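Protein HP0721 (Helicobacter pylori, PDB 2XRH) is a secreted protein of unknown function from the DUF1104 family, whose mostly helical truncated form binds nicotinic acid in the crystal. Local coordinates at residues Asp16-Leu19 with Ala20-Ala23; Ala52-Lys55 with Gln56-Glu59. One frame throughout, in Å; residues are numbered along the deposited sequence.

Contact 1 (Asp16-Leu19 with Ala20-Ala23)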
loop_
_atom_site.group_PDB
_atom_site.type_symbol
_atom_site.label_atom_id
_atom_site.label_comp_id
_atom_site.label_asym_id
_atom_site.label_seq_id
_atom_site.Cartn_x
_atom_site.Cartn_y
_atom_site.Cartn_z
ATOM N N ASP A 16 4.348 25.542 -7.852
ATOM C CA ASP A 16 3.330 24.496 -7.700
ATOM C C ASP A 16 3.665 23.300 -8.605
ATOM O O ASP A 16 3.541 22.132 -8.201
ATOM C CB ASP A 16 1.928 25.014 -8.063
ATOM C CG ASP A 16 1.381 26.055 -7.108
ATOM O OD1 ASP A 16 1.898 26.289 -6.000
ATOM O OD2 ASP A 16 0.368 26.641 -7.497
ATOM N N GLU A 17 4.080 23.597 -9.828
ATOM C CA GLU A 17 4.481 22.583 -10.830
ATOM C C GLU A 17 5.530 21.673 -10.296
ATOM O O GLU A 17 5.369 20.438 -10.324
ATOM C CB GLU A 17 5.020 23.259 -12.091
ATOM C CG GLU A 17 5.485 22.287 -13.154
ATOM C CD GLU A 17 5.846 22.963 -14.481
ATOM O OE1 GLU A 17 5.524 24.142 -14.672
ATOM O OE2 GLU A 17 6.433 22.307 -15.353
ATOM N N ASP A 18 6.612 22.279 -9.819
ATOM C CA ASP A 18 7.722 21.516 -9.301
ATOM C C ASP A 18 7.360 20.770 -8.034
ATOM O O ASP A 18 7.884 19.677 -7.810
ATOM C CB ASP A 18 8.956 22.409 -9.112
ATOM C CG ASP A 18 9.576 22.836 -10.428
ATOM O OD1 ASP A 18 9.209 22.289 -11.513
ATOM O OD2 ASP A 18 10.428 23.746 -10.370
ATOM N N LEU A 19 6.485 21.313 -7.193
ATOM C CA LEU A 19 6.027 20.559 -6.021
ATOM C C LEU A 19 5.248 19.320 -6.455
ATOM O O LEU A 19 5.405 18.226 -5.877
ATOM C CB LEU A 19 5.134 21.396 -5.108
ATOM C CG LEU A 19 5.792 22.453 -4.222
ATOM C CD1 LEU A 19 4.735 23.269 -3.472
ATOM C CD2 LEU A 19 6.797 21.860 -3.248
ATOM N N ALA A 20 4.378 19.470 -7.452
ATOM C CA ALA A 20 3.669 18.298 -7.977
ATOM C C ALA A 20 4.622 17.246 -8.556
ATOM O O ALA A 20 4.462 16.049 -8.278
ATOM C CB ALA A 20 2.646 18.696 -9.008
ATOM N N LYS A 21 5.625 17.673 -9.318
ATOM C CA LYS A 21 6.550 16.762 -10.000
ATOM C C LYS A 21 7.413 15.921 -9.053
ATOM O O LYS A 21 7.888 14.869 -9.442
ATOM C CB LYS A 21 7.437 17.539 -10.958
ATOM C CG LYS A 21 6.703 17.936 -12.215
ATOM C CD LYS A 21 7.518 18.858 -13.076
ATOM C CE LYS A 21 6.808 19.040 -14.406
ATOM N NZ LYS A 21 7.556 19.913 -15.314
ATOM N N MET A 22 7.574 16.382 -7.828
ATOM C CA MET A 22 8.385 15.654 -6.836
ATOM C C MET A 22 7.519 14.706 -5.998
ATOM O O MET A 22 8.034 14.015 -5.117
ATOM C CB MET A 22 9.208 16.573 -5.960
ATOM C CG MET A 22 8.437 17.493 -5.156
ATOM S SD MET A 22 9.508 18.536 -4.105
ATOM C CE MET A 22 10.200 19.638 -5.294
ATOM N N ALA A 23 6.215 14.642 -6.264
ATOM C CA ALA A 23 5.356 13.737 -5.493
ATOM C C ALA A 23 5.854 12.310 -5.594
ATOM O O ALA A 23 6.137 11.783 -6.648
ATOM C CB ALA A 23 3.899 13.810 -5.932
#
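Lys21 NZ sits 2.6 Å from Glu17 OE2, the shortest polar bond here and a salt bridge made one helical turn apart. The carboxylate receives it through the anti lone pair of OE2, the one turned away from OE1. Both chains are extended and run side by side in the same direction, so that Lys21 CE also lies 3.7 Å from Glu17 CG and the methylenes pack alongside each other below the charges. Glu17 can lie this way because its CG is anti to the backbone N (chi1 179°), while the CG of Lys21 is anti to the carbonyl carbon. Asp18 adds a second negative charge nearby, its OD1 4.8 Å from Lys21 NZ, too far for a bond. Beneath the side chains, Ala20 N and Lys21 N bond to Asp16 O and Glu17 O in regular helical fashion. The last turn then slackens: Met22 N has only weak bonds, to Asp18 O at 3.3 Å and to Leu19 O at 3.5 Å. Met22 folds its side chain back over the end of the helix, placing CG 3.2 Å from Leu19 O and CE against Asp18 O, with SD beside Leu19 CD2 at 4.4 Å. Arg41 of helix 31-44 forms a salt bridge with Asp16 OD1. The chemistry thus divides by face: an exposed ion pair along the outer side of helix 16-21, on its inner side Leu19 and Ala20 buried, and, at its end, Leu19 O held by Tyr34 OH of helix 31-44 while Lys21 O and Ala23 O accept from Asn64 of helix 47-65.

Contact 2 (Ala52-Lys55 with Gln56-Glu59)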
loop_
_atom_site.group_PDB
_atom_site.type_symbol
_atom_site.label_atom_id
_atom_site.label_comp_id
_atom_site.label_asym_id
_atom_site.label_seq_id
_atom_site.Cartn_x
_atom_site.Cartn_y
_atom_site.Cartn_z
ATOM N N ALA A 52 -7.604 19.908 -9.518
ATOM C CA ALA A 52 -6.625 19.737 -10.614
ATOM C C ALA A 52 -5.227 19.450 -10.079
ATOM O O ALA A 52 -4.504 18.572 -10.585
ATOM C CB ALA A 52 -6.582 20.971 -11.511
ATOM N N PHE A 53 -4.854 20.185 -9.058
ATOM C CA PHE A 53 -3.540 20.082 -8.468
ATOM C C PHE A 53 -3.402 18.722 -7.780
ATOM O O PHE A 53 -2.380 18.021 -7.916
ATOM C CB PHE A 53 -3.307 21.245 -7.495
ATOM C CG PHE A 53 -1.929 21.288 -6.897
ATOM C CD1 PHE A 53 -0.812 21.416 -7.718
ATOM C CD2 PHE A 53 -1.755 21.216 -5.521
ATOM C CE1 PHE A 53 0.451 21.472 -7.171
ATOM C CE2 PHE A 53 -0.476 21.300 -4.972
ATOM C CZ PHE A 53 0.616 21.427 -5.813
ATOM N N HIS A 54 -4.424 18.329 -7.054
ATOM C CA HIS A 54 -4.439 17.029 -6.375
ATOM C C HIS A 54 -4.315 15.906 -7.382
ATOM O O HIS A 54 -3.585 14.946 -7.150
ATOM C CB HIS A 54 -5.709 16.882 -5.553
ATOM C CG HIS A 54 -5.542 16.032 -4.346
ATOM N ND1 HIS A 54 -6.284 16.215 -3.201
ATOM C CD2 HIS A 54 -4.670 15.028 -4.079
ATOM C CE1 HIS A 54 -5.912 15.325 -2.296
ATOM N NE2 HIS A 54 -4.934 14.593 -2.801
ATOM N N LYS A 55 -4.998 16.023 -8.530
ATOM C CA LYS A 55 -4.867 15.031 -9.587
ATOM C C LYS A 55 -3.437 14.936 -10.082
ATOM O O LYS A 55 -2.914 13.823 -10.312
ATOM C CB LYS A 55 -5.819 15.349 -10.747
ATOM C CG LYS A 55 -5.861 14.326 -11.885
ATOM C CD LYS A 55 -6.840 14.839 -12.969
ATOM C CE LYS A 55 -7.117 13.868 -14.102
ATOM N NZ LYS A 55 -7.771 14.581 -15.229
ATOM N N GLN A 56 -2.798 16.065 -10.267
ATOM C CA GLN A 56 -1.395 16.086 -10.678
ATOM C C GLN A 56 -0.496 15.434 -9.651
ATOM O O GLN A 56 0.406 14.656 -9.994
ATOM C CB GLN A 56 -0.916 17.503 -10.971
ATOM C CG GLN A 56 -1.602 18.137 -12.140
ATOM C CD GLN A 56 -1.426 17.293 -13.380
ATOM O OE1 GLN A 56 -0.299 17.033 -13.783
ATOM N NE2 GLN A 56 -2.538 16.803 -13.958
ATOM N N LEU A 57 -0.778 15.678 -8.382
ATOM C CA LEU A 57 0.038 15.075 -7.317
ATOM C C LEU A 57 -0.094 13.555 -7.408
ATOM O O LEU A 57 0.912 12.814 -7.329
ATOM C CB LEU A 57 -0.390 15.545 -5.930
ATOM C CG LEU A 57 -0.019 16.935 -5.487
ATOM C CD1 LEU A 57 -0.786 17.234 -4.198
ATOM C CD2 LEU A 57 1.455 17.046 -5.293
ATOM N N HIS A 58 -1.324 13.076 -7.595
ATOM C CA HIS A 58 -1.536 11.637 -7.720
ATOM C C HIS A 58 -0.840 11.069 -8.964
ATOM O O HIS A 58 -0.205 10.009 -8.913
ATOM C CB HIS A 58 -3.040 11.315 -7.789
ATOM C CG HIS A 58 -3.791 11.491 -6.485
ATOM N ND1 HIS A 58 -3.267 11.155 -5.255
ATOM C CD2 HIS A 58 -5.039 11.977 -6.233
ATOM C CE1 HIS A 58 -4.140 11.427 -4.299
ATOM N NE2 HIS A 58 -5.231 11.925 -4.865
ATOM N N GLU A 59 -0.989 11.754 -10.098
ATOM C CA GLU A 59 -0.381 11.295 -11.347
ATOM C C GLU A 59 1.119 11.233 -11.247
ATOM O O GLU A 59 1.740 10.264 -11.676
ATOM C CB GLU A 59 -0.818 12.145 -12.522
ATOM C CG GLU A 59 -2.296 11.956 -12.772
ATOM C CD GLU A 59 -2.798 12.676 -13.994
ATOM O OE1 GLU A 59 -2.042 13.481 -14.568
ATOM O OE2 GLU A 59 -3.960 12.426 -14.381
HETATM O O HOH W 1 -5.011 17.966 -13.246
#
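With chi1 at -150° for His54 and -72° for His58, the two imidazoles lean together over one turn of the helix. The rings are tilted 28° from one another and offset, so little of one covers the other, with centroids 4.5 Å apart. His54 CD2 comes over one face of the His58 ring and lies 3.2 Å from its NE2. The two NE2 atoms, though close, are not hydrogen-bonded to each other; the polar partners lie at the other nitrogens, where His54 ND1 bonds Arg50 and His58 ND1 bonds the carbonyl of Leu98, a residue of the nicotinic acid pocket. These bonds would favour one rotation of each ring. On the buried side Leu57 CG stands over one face of the Phe53 ring, and Leu57 CD1 approaches Phe53 CE2 at 4.2 Å. The more polar side carries Lys55 and Glu59, which cross with Glu59 OE2 3.5 Å from Lys55 CE; Lys55 NZ stays 4.5 Å from Glu59 OE2, an attraction between opposite charges without a direct bond. Gln56, bent at chi2, holds its amide out beside the helix, where a water accepts from NE2 and donates to Ala52 O, 2.8 Å from each. That carbonyl is therefore gripped twice, since Gln56 N also bonds to it at 3.0 Å. The i to i+4 backbone bonds continue unbroken through Glu59 N to Lys55 O. All this is the pattern of an amphipathic helix in a small all-helical fold: Phe53 and Leu57 face helices 16-21 and 31-44, and the histidine pair meets the chain's C-terminal segment through Leu98.

From the N terminus the chain reaches contact 1 first, within the short helix 16-21 and the turn that ends it, then passes through helix 31-44 and enters helix 47-65, where contact 2 lies. Each contact spans about one helical turn and closes no long loop; they follow in series, neither nesting nor crossing. In space their centres are about 9 Å apart and they touch: Phe53 CE1 packs 3.3 Å from Asp16 O, and Ala20 CA lies 3.7 Å from Leu57 CD2. Helix 31-44 covers both, Tyr34 touching Met22 and Ala23 as well as Leu57, so three helices meet in one core close to the bound nicotinic acid.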